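Local coordinates for FAD-binding PCMH-type domain-containing protein (Gibberella zeae, PDB 6YJO), which probably acts as a secreted flavin-dependent oxidoreductase, holding FAD in a PCMH-type domain and oxidising its substrate, thought to be an oligosaccharide, at residues A[244-249]-A[284-289]; A[275-280]-A[382-387]; A[254-259]-A[359-364]; A[350-355]-A[417-422]. All coordinates share one frame; numbering follows the deposited sequence.

Interaction 1. Residues A[244-249]-A[284-289]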
loop_
_atom_site.group_PDB
_atom_site.type_symbol
_atom_site.label_atom_id
_atom_site.label_comp_id
_atom_site.label_asym_id
_atom_site.label_seq_id
_atom_site.Cartn_x
_atom_site.Cartn_y
_atom_site.Cartn_z
ATOM N N PHE A 244 -5.037 -18.034 -11.178
ATOM C CA PHE A 244 -4.204 -18.796 -12.100
ATOM C C PHE A 244 -2.732 -18.495 -11.856
ATOM O O PHE A 244 -2.370 -17.437 -11.340
ATOM C CB PHE A 244 -4.565 -18.500 -13.562
ATOM C CG PHE A 244 -4.346 -17.064 -13.980
ATOM C CD1 PHE A 244 -5.314 -16.101 -13.746
ATOM C CD2 PHE A 244 -3.182 -16.685 -14.630
ATOM C CE1 PHE A 244 -5.120 -14.787 -14.141
ATOM C CE2 PHE A 244 -2.982 -15.373 -15.024
ATOM C CZ PHE A 244 -3.951 -14.425 -14.779
ATOM N N SER A 245 -1.889 -19.458 -12.237
ATOM C CA SER A 245 -0.445 -19.286 -12.307
ATOM C C SER A 245 0.061 -19.835 -13.633
ATOM O O SER A 245 -0.522 -20.762 -14.198
ATOM C CB SER A 245 0.276 -19.997 -11.148
ATOM O OG SER A 245 0.339 -21.395 -11.365
ATOM N N ILE A 246 1.135 -19.231 -14.135
ATOM C CA ILE A 246 1.899 -19.738 -15.271
ATOM C C ILE A 246 3.358 -19.748 -14.841
ATOM O O ILE A 246 3.947 -18.684 -14.615
ATOM C CB ILE A 246 1.720 -18.887 -16.538
ATOM C CG1 ILE A 246 0.253 -18.831 -16.979
ATOM C CG2 ILE A 246 2.602 -19.436 -17.650
ATOM C CD1 ILE A 246 -0.386 -17.469 -16.778
ATOM N N GLU A 247 3.943 -20.937 -14.726
ATOM C CA GLU A 247 5.338 -21.075 -14.339
ATOM C C GLU A 247 6.234 -20.994 -15.568
ATOM O O GLU A 247 5.920 -21.555 -16.623
ATOM C CB GLU A 247 5.562 -22.401 -13.614
ATOM C CG GLU A 247 4.637 -22.621 -12.428
ATOM C CD GLU A 247 4.929 -23.921 -11.704
ATOM O OE1 GLU A 247 5.873 -24.630 -12.112
ATOM O OE2 GLU A 247 4.218 -24.232 -10.725
ATOM N N LEU A 248 7.353 -20.288 -15.424
ATOM C CA LEU A 248 8.292 -20.083 -16.517
ATOM C C LEU A 248 9.717 -20.216 -16.002
ATOM O O LEU A 248 9.972 -20.204 -14.795
ATOM C CB LEU A 248 8.112 -18.705 -17.164
ATOM C CG LEU A 248 6.759 -18.425 -17.814
ATOM C CD1 LEU A 248 5.961 -17.444 -16.963
ATOM C CD2 LEU A 248 6.961 -17.889 -19.221
ATOM N N ASP A 249 10.650 -20.366 -16.952
ATOM C CA ASP A 249 12.089 -20.332 -16.671
ATOM C C ASP A 249 12.775 -19.624 -17.851
ATOM O O ASP A 249 13.379 -20.247 -18.730
ATOM C CB ASP A 249 12.653 -21.729 -16.443
ATOM C CG ASP A 249 14.106 -21.699 -16.026
ATOM O OD1 ASP A 249 14.558 -20.652 -15.515
ATOM O OD2 ASP A 249 14.798 -22.715 -16.226
ATOM N N GLN A 284 10.510 -17.564 -12.896
ATOM C CA GLN A 284 9.422 -16.600 -12.935
ATOM C C GLN A 284 8.082 -17.309 -12.778
ATOM O O GLN A 284 7.965 -18.521 -12.988
ATOM C CB GLN A 284 9.422 -15.802 -14.247
ATOM C CG GLN A 284 10.685 -14.989 -14.505
ATOM C CD GLN A 284 11.874 -15.860 -14.880
ATOM O OE1 GLN A 284 11.709 -16.985 -15.358
ATOM N NE2 GLN A 284 13.079 -15.345 -14.659
ATOM N N THR A 285 7.066 -16.533 -12.400
ATOM C CA THR A 285 5.701 -17.046 -12.284
ATOM C C THR A 285 4.736 -15.912 -12.594
ATOM O O THR A 285 4.638 -14.955 -11.820
ATOM C CB THR A 285 5.428 -17.611 -10.892
ATOM O OG1 THR A 285 6.313 -18.708 -10.626
ATOM C CG2 THR A 285 3.982 -18.091 -10.787
ATOM N N ILE A 286 4.024 -16.022 -13.712
ATOM C CA ILE A 286 2.920 -15.115 -14.008
ATOM C C ILE A 286 1.679 -15.639 -13.297
ATOM O O ILE A 286 1.258 -16.778 -13.523
ATOM C CB ILE A 286 2.689 -14.988 -15.520
ATOM C CG1 ILE A 286 3.860 -14.243 -16.167
ATOM C CG2 ILE A 286 1.381 -14.247 -15.806
ATOM C CD1 ILE A 286 3.812 -14.211 -17.677
ATOM N N GLN A 287 1.098 -14.813 -12.431
ATOM C CA GLN A 287 -0.024 -15.212 -11.595
ATOM C C GLN A 287 -1.000 -14.048 -11.473
ATOM O O GLN A 287 -0.593 -12.883 -11.445
ATOM C CB GLN A 287 0.460 -15.644 -10.205
ATOM C CG GLN A 287 1.108 -14.513 -9.395
ATOM C CD GLN A 287 1.929 -15.016 -8.220
ATOM O OE1 GLN A 287 2.213 -16.206 -8.111
ATOM N NE2 GLN A 287 2.314 -14.103 -7.331
ATOM N N GLY A 288 -2.283 -14.369 -11.371
ATOM C CA GLY A 288 -3.291 -13.336 -11.262
ATOM C C GLY A 288 -4.659 -13.907 -10.968
ATOM O O GLY A 288 -4.786 -15.039 -10.496
ATOM N N VAL A 289 -5.688 -13.103 -11.251
ATOM C CA VAL A 289 -7.075 -13.469 -10.986
ATOM C C VAL A 289 -7.942 -12.984 -12.140
ATOM O O VAL A 289 -7.842 -11.825 -12.556
ATOM C CB VAL A 289 -7.591 -12.875 -9.660
ATOM C CG1 VAL A 289 -9.083 -13.163 -9.507
ATOM C CG2 VAL A 289 -6.806 -13.421 -8.471
#

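Interaction 2. Residues A[275-280]-A[382-387]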
loop_
_atom_site.group_PDB
_atom_site.type_symbol
_atom_site.label_atom_id
_atom_site.label_comp_id
_atom_site.label_asym_id
_atom_site.label_seq_id
_atom_site.Cartn_x
_atom_site.Cartn_y
_atom_site.Cartn_z
ATOM N N MET A 275 -3.341 -9.269 -13.238
ATOM C CA MET A 275 -2.115 -10.026 -13.454
ATOM C C MET A 275 -0.925 -9.336 -12.807
ATOM O O MET A 275 -0.887 -8.108 -12.694
ATOM C CB MET A 275 -1.841 -10.202 -14.951
ATOM C CG MET A 275 -1.246 -11.546 -15.311
ATOM S SD MET A 275 -1.262 -11.846 -17.086
ATOM C CE MET A 275 0.182 -10.918 -17.587
ATOM N N GLN A 276 0.044 -10.152 -12.387
ATOM C CA GLN A 276 1.388 -9.713 -12.034
ATOM C C GLN A 276 2.351 -10.821 -12.446
ATOM O O GLN A 276 1.934 -11.937 -12.772
ATOM C CB GLN A 276 1.500 -9.388 -10.539
ATOM C CG GLN A 276 1.801 -10.584 -9.640
ATOM C CD GLN A 276 1.821 -10.243 -8.155
ATOM O OE1 GLN A 276 1.929 -11.133 -7.312
ATOM N NE2 GLN A 276 1.728 -8.958 -7.829
ATOM N N ILE A 277 3.648 -10.507 -12.454
ATOM C CA ILE A 277 4.685 -11.509 -12.687
ATOM C C ILE A 277 5.703 -11.441 -11.559
ATOM O O ILE A 277 6.395 -10.430 -11.403
ATOM C CB ILE A 277 5.383 -11.340 -14.049
ATOM C CG1 ILE A 277 6.469 -12.417 -14.199
ATOM C CG2 ILE A 277 5.985 -9.947 -14.198
ATOM C CD1 ILE A 277 7.117 -12.465 -15.556
ATOM N N TYR A 278 5.797 -12.521 -10.789
ATOM C CA TYR A 278 6.894 -12.706 -9.851
ATOM C C TYR A 278 8.153 -13.095 -10.616
ATOM O O TYR A 278 8.139 -14.046 -11.404
ATOM C CB TYR A 278 6.525 -13.795 -8.837
ATOM C CG TYR A 278 7.692 -14.381 -8.067
ATOM C CD1 TYR A 278 8.519 -15.343 -8.640
ATOM C CD2 TYR A 278 7.950 -13.997 -6.759
ATOM C CE1 TYR A 278 9.580 -15.881 -7.943
ATOM C CE2 TYR A 278 9.006 -14.536 -6.052
ATOM C CZ TYR A 278 9.819 -15.478 -6.649
ATOM O OH TYR A 278 10.876 -16.016 -5.950
ATOM N N MET A 279 9.238 -12.356 -10.397
ATOM C CA MET A 279 10.551 -12.730 -10.907
ATOM C C MET A 279 11.486 -12.922 -9.724
ATOM O O MET A 279 11.675 -12.002 -8.921
ATOM C CB MET A 279 11.111 -11.675 -11.856
ATOM C CG MET A 279 10.147 -11.224 -12.931
ATOM S SD MET A 279 10.916 -10.127 -14.141
ATOM C CE MET A 279 12.192 -11.182 -14.824
ATOM N N GLY A 280 12.067 -14.114 -9.622
ATOM C CA GLY A 280 13.005 -14.422 -8.572
ATOM C C GLY A 280 14.330 -14.898 -9.128
ATOM O O GLY A 280 14.544 -14.942 -10.344
ATOM N N ILE A 382 10.921 -9.888 -7.285
ATOM C CA ILE A 382 10.356 -8.723 -7.959
ATOM C C ILE A 382 8.918 -9.023 -8.368
ATOM O O ILE A 382 8.621 -10.105 -8.883
ATOM C CB ILE A 382 11.203 -8.326 -9.187
ATOM C CG1 ILE A 382 12.608 -7.913 -8.738
ATOM C CG2 ILE A 382 10.519 -7.206 -9.974
ATOM C CD1 ILE A 382 13.576 -7.632 -9.874
ATOM N N LEU A 383 8.028 -8.056 -8.145
ATOM C CA LEU A 383 6.619 -8.163 -8.514
ATOM C C LEU A 383 6.273 -7.007 -9.442
ATOM O O LEU A 383 6.407 -5.839 -9.058
ATOM C CB LEU A 383 5.718 -8.144 -7.276
ATOM C CG LEU A 383 5.913 -9.274 -6.263
ATOM C CD1 LEU A 383 4.900 -9.168 -5.138
ATOM C CD2 LEU A 383 5.819 -10.623 -6.945
ATOM N N ILE A 384 5.834 -7.332 -10.657
ATOM C CA ILE A 384 5.456 -6.342 -11.660
ATOM C C ILE A 384 3.968 -6.527 -11.927
ATOM O O ILE A 384 3.568 -7.427 -12.674
ATOM C CB ILE A 384 6.267 -6.478 -12.952
ATOM C CG1 ILE A 384 7.720 -6.831 -12.635
ATOM C CG2 ILE A 384 6.203 -5.188 -13.752
ATOM C CD1 ILE A 384 8.619 -6.844 -13.854
ATOM N N ASP A 385 3.142 -5.680 -11.322
ATOM C CA ASP A 385 1.708 -5.720 -11.564
ATOM C C ASP A 385 1.373 -5.002 -12.863
ATOM O O ASP A 385 1.994 -3.996 -13.211
ATOM C CB ASP A 385 0.952 -5.066 -10.408
ATOM C CG ASP A 385 1.052 -5.855 -9.120
ATOM O OD1 ASP A 385 0.393 -6.911 -9.016
ATOM O OD2 ASP A 385 1.789 -5.418 -8.211
ATOM N N LEU A 386 0.388 -5.530 -13.584
ATOM C CA LEU A 386 -0.221 -4.789 -14.682
ATOM C C LEU A 386 -1.212 -3.806 -14.069
ATOM O O LEU A 386 -2.263 -4.205 -13.556
ATOM C CB LEU A 386 -0.881 -5.741 -15.676
ATOM C CG LEU A 386 0.056 -6.804 -16.267
ATOM C CD1 LEU A 386 -0.577 -7.470 -17.484
ATOM C CD2 LEU A 386 1.425 -6.217 -16.623
ATOM N N PHE A 387 -0.870 -2.519 -14.119
ATOM C CA PHE A 387 -1.457 -1.495 -13.264
ATOM C C PHE A 387 -2.468 -0.608 -13.980
ATOM O O PHE A 387 -3.564 -0.382 -13.460
ATOM C CB PHE A 387 -0.331 -0.628 -12.691
ATOM C CG PHE A 387 -0.797 0.440 -11.748
ATOM C CD1 PHE A 387 -0.984 0.163 -10.406
ATOM C CD2 PHE A 387 -1.023 1.728 -12.200
ATOM C CE1 PHE A 387 -1.399 1.149 -9.532
ATOM C CE2 PHE A 387 -1.439 2.715 -11.331
ATOM C CZ PHE A 387 -1.626 2.423 -9.996
#

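Interaction 3. Residues A[254-259]-A[359-364]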
loop_
_atom_site.group_PDB
_atom_site.type_symbol
_atom_site.label_atom_id
_atom_site.label_comp_id
_atom_site.label_asym_id
_atom_site.label_seq_id
_atom_site.Cartn_x
_atom_site.Cartn_y
_atom_site.Cartn_z
ATOM N N GLU A 254 14.873 -14.488 -23.539
ATOM C CA GLU A 254 13.459 -14.819 -23.415
ATOM C C GLU A 254 12.736 -13.898 -22.446
ATOM O O GLU A 254 11.502 -13.861 -22.461
ATOM C CB GLU A 254 13.275 -16.267 -22.957
ATOM C CG GLU A 254 13.392 -17.292 -24.067
ATOM C CD GLU A 254 13.164 -18.706 -23.573
ATOM O OE1 GLU A 254 13.271 -18.933 -22.350
ATOM O OE2 GLU A 254 12.875 -19.587 -24.411
ATOM N N ALA A 255 13.471 -13.169 -21.605
ATOM C CA ALA A 255 12.872 -12.200 -20.699
ATOM C C ALA A 255 12.710 -10.823 -21.332
ATOM O O ALA A 255 11.753 -10.117 -21.001
ATOM C CB ALA A 255 13.708 -12.082 -19.423
ATOM N N VAL A 256 13.609 -10.411 -22.233
ATOM C CA VAL A 256 13.385 -9.152 -22.945
ATOM C C VAL A 256 12.146 -9.273 -23.821
ATOM O O VAL A 256 11.378 -8.318 -23.964
ATOM C CB VAL A 256 14.624 -8.725 -23.767
ATOM C CG1 VAL A 256 15.925 -9.034 -23.036
ATOM C CG2 VAL A 256 14.623 -9.326 -25.180
ATOM N N GLU A 257 11.919 -10.458 -24.399
ATOM C CA GLU A 257 10.728 -10.681 -25.213
ATOM C C GLU A 257 9.493 -10.833 -24.336
ATOM O O GLU A 257 8.481 -10.156 -24.547
ATOM C CB GLU A 257 10.919 -11.919 -26.091
ATOM C CG GLU A 257 11.035 -11.625 -27.577
ATOM C CD GLU A 257 12.142 -10.637 -27.897
ATOM O OE1 GLU A 257 11.826 -9.531 -28.382
ATOM O OE2 GLU A 257 13.323 -10.965 -27.656
ATOM N N GLY A 258 9.562 -11.716 -23.338
ATOM C CA GLY A 258 8.390 -11.988 -22.521
ATOM C C GLY A 258 7.849 -10.750 -21.832
ATOM O O GLY A 258 6.634 -10.560 -21.742
ATOM N N LEU A 259 8.742 -9.894 -21.330
ATOM C CA LEU A 259 8.296 -8.680 -20.655
ATOM C C LEU A 259 7.729 -7.677 -21.652
ATOM O O LEU A 259 6.757 -6.975 -21.350
ATOM C CB LEU A 259 9.449 -8.069 -19.860
ATOM C CG LEU A 259 9.827 -8.875 -18.613
ATOM C CD1 LEU A 259 11.204 -8.494 -18.097
ATOM C CD2 LEU A 259 8.776 -8.695 -17.519
ATOM N N GLN A 359 15.272 -0.417 -22.719
ATOM C CA GLN A 359 15.108 -0.363 -21.271
ATOM C C GLN A 359 14.862 -1.754 -20.699
ATOM O O GLN A 359 15.428 -2.110 -19.660
ATOM C CB GLN A 359 13.965 0.587 -20.915
ATOM C CG GLN A 359 14.398 2.037 -20.853
ATOM C CD GLN A 359 13.278 3.001 -21.196
ATOM O OE1 GLN A 359 12.106 2.644 -21.159
ATOM N NE2 GLN A 359 13.644 4.231 -21.560
ATOM N N VAL A 360 14.030 -2.558 -21.370
ATOM C CA VAL A 360 13.797 -3.926 -20.917
ATOM C C VAL A 360 15.072 -4.751 -21.034
ATOM O O VAL A 360 15.290 -5.677 -20.244
ATOM C CB VAL A 360 12.638 -4.569 -21.708
ATOM C CG1 VAL A 360 12.312 -5.951 -21.155
ATOM C CG2 VAL A 360 11.403 -3.682 -21.664
ATOM N N LYS A 361 15.937 -4.431 -22.002
ATOM C CA LYS A 361 17.187 -5.171 -22.155
ATOM C C LYS A 361 18.170 -4.827 -21.040
ATOM O O LYS A 361 18.903 -5.701 -20.566
ATOM C CB LYS A 361 17.798 -4.896 -23.535
ATOM C CG LYS A 361 17.040 -5.562 -24.680
ATOM C CD LYS A 361 17.383 -4.969 -26.047
ATOM C CE LYS A 361 18.763 -5.389 -26.547
ATOM N NZ LYS A 361 19.025 -4.904 -27.936
ATOM N N SER A 362 18.188 -3.565 -20.596
ATOM C CA SER A 362 19.071 -3.174 -19.499
ATOM C C SER A 362 18.648 -3.832 -18.191
ATOM O O SER A 362 19.500 -4.252 -17.401
ATOM C CB SER A 362 19.086 -1.651 -19.353
ATOM O OG SER A 362 19.847 -1.257 -18.223
ATOM N N PHE A 363 17.339 -3.926 -17.946
ATOM C CA PHE A 363 16.857 -4.587 -16.737
ATOM C C PHE A 363 17.229 -6.064 -16.738
ATOM O O PHE A 363 17.710 -6.592 -15.732
ATOM C CB PHE A 363 15.342 -4.413 -16.616
ATOM C CG PHE A 363 14.707 -5.291 -15.570
ATOM C CD1 PHE A 363 15.068 -5.178 -14.239
ATOM C CD2 PHE A 363 13.744 -6.225 -15.919
ATOM C CE1 PHE A 363 14.486 -5.982 -13.275
ATOM C CE2 PHE A 363 13.156 -7.033 -14.962
ATOM C CZ PHE A 363 13.529 -6.911 -13.636
ATOM N N ALA A 364 17.046 -6.737 -17.876
ATOM C CA ALA A 364 17.269 -8.178 -17.944
ATOM C C ALA A 364 18.754 -8.520 -17.951
ATOM O O ALA A 364 19.135 -9.608 -17.513
ATOM C CB ALA A 364 16.582 -8.754 -19.186
#

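Interaction 4. Residues A[350-355]-A[417-422]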
loop_
_atom_site.group_PDB
_atom_site.type_symbol
_atom_site.label_atom_id
_atom_site.label_comp_id
_atom_site.label_asym_id
_atom_site.label_seq_id
_atom_site.Cartn_x
_atom_site.Cartn_y
_atom_site.Cartn_z
ATOM N N LEU A 350 8.583 0.951 -8.371
ATOM C CA LEU A 350 8.585 1.832 -9.529
ATOM C C LEU A 350 7.165 1.907 -10.070
ATOM O O LEU A 350 6.394 0.950 -9.961
ATOM C CB LEU A 350 9.538 1.354 -10.632
ATOM C CG LEU A 350 11.033 1.588 -10.420
ATOM C CD1 LEU A 350 11.818 0.953 -11.562
ATOM C CD2 LEU A 350 11.341 3.078 -10.322
ATOM N N MET A 351 6.824 3.059 -10.640
ATOM C CA MET A 351 5.535 3.297 -11.290
ATOM C C MET A 351 5.841 3.789 -12.702
ATOM O O MET A 351 5.754 4.983 -12.998
ATOM C CB MET A 351 4.686 4.308 -10.490
ATOM C CG MET A 351 4.281 3.822 -9.107
ATOM S SD MET A 351 2.492 3.679 -8.899
ATOM C CE MET A 351 2.105 2.445 -10.137
ATOM N N THR A 352 6.200 2.855 -13.579
ATOM C CA THR A 352 6.696 3.181 -14.909
ATOM C C THR A 352 5.571 3.213 -15.935
ATOM O O THR A 352 4.483 2.670 -15.733
ATOM C CB THR A 352 7.747 2.166 -15.376
ATOM O OG1 THR A 352 7.134 0.883 -15.555
ATOM C CG2 THR A 352 8.875 2.050 -14.375
ATOM N N LYS A 353 5.859 3.875 -17.050
ATOM C CA LYS A 353 5.155 3.654 -18.298
ATOM C C LYS A 353 5.776 2.465 -19.028
ATOM O O LYS A 353 6.758 1.870 -18.578
ATOM C CB LYS A 353 5.213 4.912 -19.165
ATOM C CG LYS A 353 4.539 6.121 -18.539
ATOM C CD LYS A 353 4.850 7.399 -19.305
ATOM C CE LYS A 353 4.028 8.573 -18.794
ATOM N NZ LYS A 353 2.610 8.517 -19.247
ATOM N N ALA A 354 5.176 2.105 -20.158
ATOM C CA ALA A 354 5.736 1.101 -21.053
ATOM C C ALA A 354 7.226 1.324 -21.276
ATOM O O ALA A 354 7.640 2.369 -21.788
ATOM C CB ALA A 354 4.991 1.148 -22.388
ATOM N N LEU A 355 8.037 0.342 -20.885
ATOM C CA LEU A 355 9.470 0.397 -21.149
ATOM C C LEU A 355 9.759 0.205 -22.637
ATOM O O LEU A 355 9.042 -0.506 -23.346
ATOM C CB LEU A 355 10.209 -0.677 -20.346
ATOM C CG LEU A 355 10.601 -0.357 -18.901
ATOM C CD1 LEU A 355 9.379 -0.208 -18.000
ATOM C CD2 LEU A 355 11.540 -1.441 -18.376
ATOM N N LEU A 417 2.831 0.183 -15.238
ATOM C CA LEU A 417 3.415 -0.937 -14.516
ATOM C C LEU A 417 3.749 -0.536 -13.088
ATOM O O LEU A 417 4.294 0.545 -12.851
ATOM C CB LEU A 417 4.676 -1.435 -15.221
ATOM C CG LEU A 417 4.497 -1.874 -16.675
ATOM C CD1 LEU A 417 5.845 -2.217 -17.298
ATOM C CD2 LEU A 417 3.525 -3.051 -16.775
ATOM N N LEU A 418 3.427 -1.417 -12.140
ATOM C CA LEU A 418 3.726 -1.218 -10.724
ATOM C C LEU A 418 4.784 -2.237 -10.322
ATOM O O LEU A 418 4.471 -3.402 -10.062
ATOM C CB LEU A 418 2.469 -1.354 -9.867
ATOM C CG LEU A 418 2.716 -1.453 -8.360
ATOM C CD1 LEU A 418 3.444 -0.210 -7.854
ATOM C CD2 LEU A 418 1.415 -1.671 -7.594
ATOM N N TRP A 419 6.034 -1.789 -10.270
ATOM C CA TRP A 419 7.133 -2.650 -9.859
ATOM C C TRP A 419 7.284 -2.636 -8.346
ATOM O O TRP A 419 7.116 -1.598 -7.701
ATOM C CB TRP A 419 8.445 -2.194 -10.495
ATOM C CG TRP A 419 8.436 -2.080 -11.988
ATOM C CD1 TRP A 419 7.649 -1.264 -12.749
ATOM C CD2 TRP A 419 9.287 -2.781 -12.904
ATOM N NE1 TRP A 419 7.944 -1.428 -14.080
ATOM C CE2 TRP A 419 8.947 -2.352 -14.204
ATOM C CE3 TRP A 419 10.298 -3.735 -12.752
ATOM C CZ2 TRP A 419 9.582 -2.846 -15.343
ATOM C CZ3 TRP A 419 10.929 -4.221 -13.883
ATOM C CH2 TRP A 419 10.568 -3.776 -15.160
ATOM N N GLN A 420 7.609 -3.792 -7.779
ATOM C CA GLN A 420 8.072 -3.867 -6.403
ATOM C C GLN A 420 9.339 -4.705 -6.362
ATOM O O GLN A 420 9.383 -5.803 -6.925
ATOM C CB GLN A 420 7.018 -4.461 -5.464
ATOM C CG GLN A 420 7.387 -4.290 -4.000
ATOM C CD GLN A 420 6.434 -4.987 -3.051
ATOM O OE1 GLN A 420 6.486 -4.774 -1.840
ATOM N NE2 GLN A 420 5.565 -5.830 -3.594
ATOM N N PHE A 421 10.371 -4.173 -5.715
ATOM C CA PHE A 421 11.626 -4.881 -5.503
ATOM C C PHE A 421 11.753 -5.149 -4.012
ATOM O O PHE A 421 11.693 -4.212 -3.210
ATOM C CB PHE A 421 12.820 -4.063 -5.999
ATOM C CG PHE A 421 12.633 -3.466 -7.370
ATOM C CD1 PHE A 421 11.835 -2.347 -7.555
ATOM C CD2 PHE A 421 13.285 -4.001 -8.467
ATOM C CE1 PHE A 421 11.673 -1.790 -8.811
ATOM C CE2 PHE A 421 13.130 -3.447 -9.725
ATOM C CZ PHE A 421 12.323 -2.339 -9.896
ATOM N N SER A 422 11.916 -6.414 -3.639
ATOM C CA SER A 422 12.071 -6.789 -2.243
ATOM C C SER A 422 13.337 -7.614 -2.047
ATOM O O SER A 422 13.857 -8.241 -2.975
ATOM C CB SER A 422 10.855 -7.571 -1.731
ATOM O OG SER A 422 9.717 -6.730 -1.640
#

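Interaction 1. Residues A[244-249]-A[284-289]
Phe244 lays one face of its ring over the backbone of Gly288 where strands 242-248 and 283-290 run side by side. They are antiparallel neighbours in the seven-stranded sheet expected of the substrate domain of berberine-bridge-type flavoenzymes. Gly288 N stands 3.7 Å above the ring plane, over its centre, and Gly288 CA makes a CH-pi contact 4.0 Å from the ring centroid. With CG between the backbone N and the carbonyl carbon (chi1 63°), the ring of Phe244 is carried over Gly288, which has no side chain to compete for that space.

On the same face, Ile286 fills the middle. Its CG2 meets Ile246 CD1 at 3.8 Å, while its CG1 lies 3.9 Å from Leu248 CD1. Beneath this row the backbones are joined by paired hydrogen bonds at Phe244-Gly288, Ile246-Ile286 and Leu248-Gln284, and Gln287 CA adds a CA-H...O contact of 3.2 Å to Phe244 O.

Further out, Leu297 and Leu308 of helix 294-308 pack on Phe244 and Ile286 respectively, and Met275 of the next strand touches both. The other face carries Ser245 and Thr285, which meet through Ser245 CB and Thr285 CG2, 4.2 Å apart. Ser245 OG is hydrogen-bonded to Thr314 OG1 of the short edge strand 314-315. Back on the isoleucine face, at the end of the pair, Gln284 bends at its second torsion (chi2 73°). Its OE1 accepts a hydrogen bond from Trp250 N and lies 3.6 Å from Asp249 CA.

Interaction 2. Residues A[275-280]-A[382-387]
Ile277 and Ile384 lie side by side on the close-packed face of this antiparallel strand pair in the middle of the seven-stranded sheet, with Ile277 CG2 3.7 Å from Ile384 CB. The same face continues both ways: Met279 SD meets Ile384 CD1 at 4.0 Å, and Met275, bent at its last torsion (chi3 81°), brings CE to 3.5 Å from Leu386 CD1. Helices 252-268 and 357-371 cover this layer, through Met262 against Met275, Ile277 and Leu386, and Leu367 against Met279 and Ile382. Five backbone hydrogen bonds join the strands, with both bonds of the Ile277-Ile384 and Met279-Ile382 pairs formed.

The other face is looser towards Tyr278 and Leu383, both partly exposed. Leu383 CD2 approaches the edge of the tyrosine ring near its plane and lies 3.8 Å from Tyr278 CB. Beside the FAD-binding residue Tyr176, this face turns polar and buried. Gln276 and Asp385 point the same way, and Gln276 NE2 donates to Asp385 OD1 over 2.7 Å. The bond is bent (137° at hydrogen) and reaches the oxygen from above the carboxylate plane. Gln276 OE1 accepts from Gln287 NE2 on the next strand. So engaged at both ends, the amide has a defined flip, and it carries a polar link across three strands to Asp385, whose side chain is about 7 Å from the bound FAD.

Interaction 3. Residues A[254-259]-A[359-364]
Val256 and Leu259 of helix 252-268 face Val360 and Ala364 of helix 357-371, and the meeting is made almost wholly of aliphatic groups. Val360 CG1 makes the middle of the contact. With CG1 anti to the backbone N (chi1 -175°), it reaches across to Leu259 CB at 3.8 Å and lies equally close to the carbonyl oxygen Val256 O. One turn further on, Ala364 CB packs 3.9 Å from Val256 CG1, and Ala255 CB comes to 4.4 Å from the same methyl of Ala364. At the outer border Val256 CG1 also rests on the aliphatic part of Lys361, 4.0 Å from its CG, while the rest of the lysine chain leads away from the contact.

The two helices belong to the layer that packs on one face of the seven-stranded antiparallel sheet. Their local axes come within 9.0 Å, and their directions differ by 134°. Both also rest on strand 380-386 beneath, Leu259 on Ile384 and Phe363 on Ile382.

The aromatic contribution comes from Phe363, whose ring is met at its edge, in plane, by Leu259 CD1. That methyl is 4.0 Å from both CD2 and CE2 of the ring, and the two side chains cross at about a right angle. Phe363 is in turn set edge-to-face against Trp419 of the sheet.

Polar links flank this apolar patch. Glu257 OE1 forms a salt bridge with Arg357 NH2, which ties the first helix to the start of the second, and Ser362 OG is hydrogen-bonded to Ser444 O of helix 431-446.

Interaction 4. Residues A[350-355]-A[417-422]
Trp419 and Thr352 meet across the antiparallel pair formed by strand 417-423 and the edge strand 346-352. The indole NE1 donates to Thr352 OG1 over 2.9 Å, with 142° at the hydrogen. The oxygen lies at the ring edge, 21° out of the indole plane. Thr352 holds OG1 between its backbone N and carbonyl carbon (chi1 66°), and the hydroxyl gives its own proton, in a weak bond of 3.2 Å, to Lys353 O.

Backbone groups are matched in pairs. Leu350 N donates to Trp419 O and Leu350 O accepts from Trp419 N. Leu417 N donates to Thr352 O, whereas the return bond from Thr352 N to Leu417 O is weak. Met351 hydrogen-bonds outward with the backbone of Gly455, and Leu418 and Gln420 with strand 380-386. Gln420 OE1 is hydrogen-bonded to Tyr104 OH and Ser422 OG to Ser347 OG.

Leu417 CB packs against Thr352 OG1 at 3.4 Å; the other side-chain contacts are apolar. Leu350 sets CB 3.7 Å from Trp419 CB and brings CD1 to the edge of the Phe421 ring, 3.7 Å from CZ. Leu355 meets the indole tip to tip, its CD1 3.7 Å from Trp419 CZ2. On the opposite face of the sheet, Met351 CE touches Leu418 CD1 at 3.7 Å. Leu418 lies near the FAD-binding Tyr176 and Tyr457, and its side chain is about 5 Å from the bound FAD.

The relay from indole N-H through hydroxyl to carbonyl gives the buried nitrogen an acceptor and constrains how the indole can turn, on the face away from the flavin.

From the N terminus, strand 242-248 opens interaction 1, helix 252-268 opens interaction 3 and strand 273-280 opens interaction 2. Strand 283-290 then turns back and closes interaction 1, which therefore crosses 2 and 3. Strand 346-352 opens interaction 4. Helix 357-371 closes 3, strand 380-386 closes 2 and strand 417-423 closes 4, so that 2, 3 and 4 all cross one another. Only 1 and 4 stand in series, their centres 18 Å apart in the same sheet. Interaction 2 lies between them, bonded to both through neighbouring strands, while interaction 3 sets the helix layer on that sheet, touching Met279, Ile382 and Trp419 through Phe363.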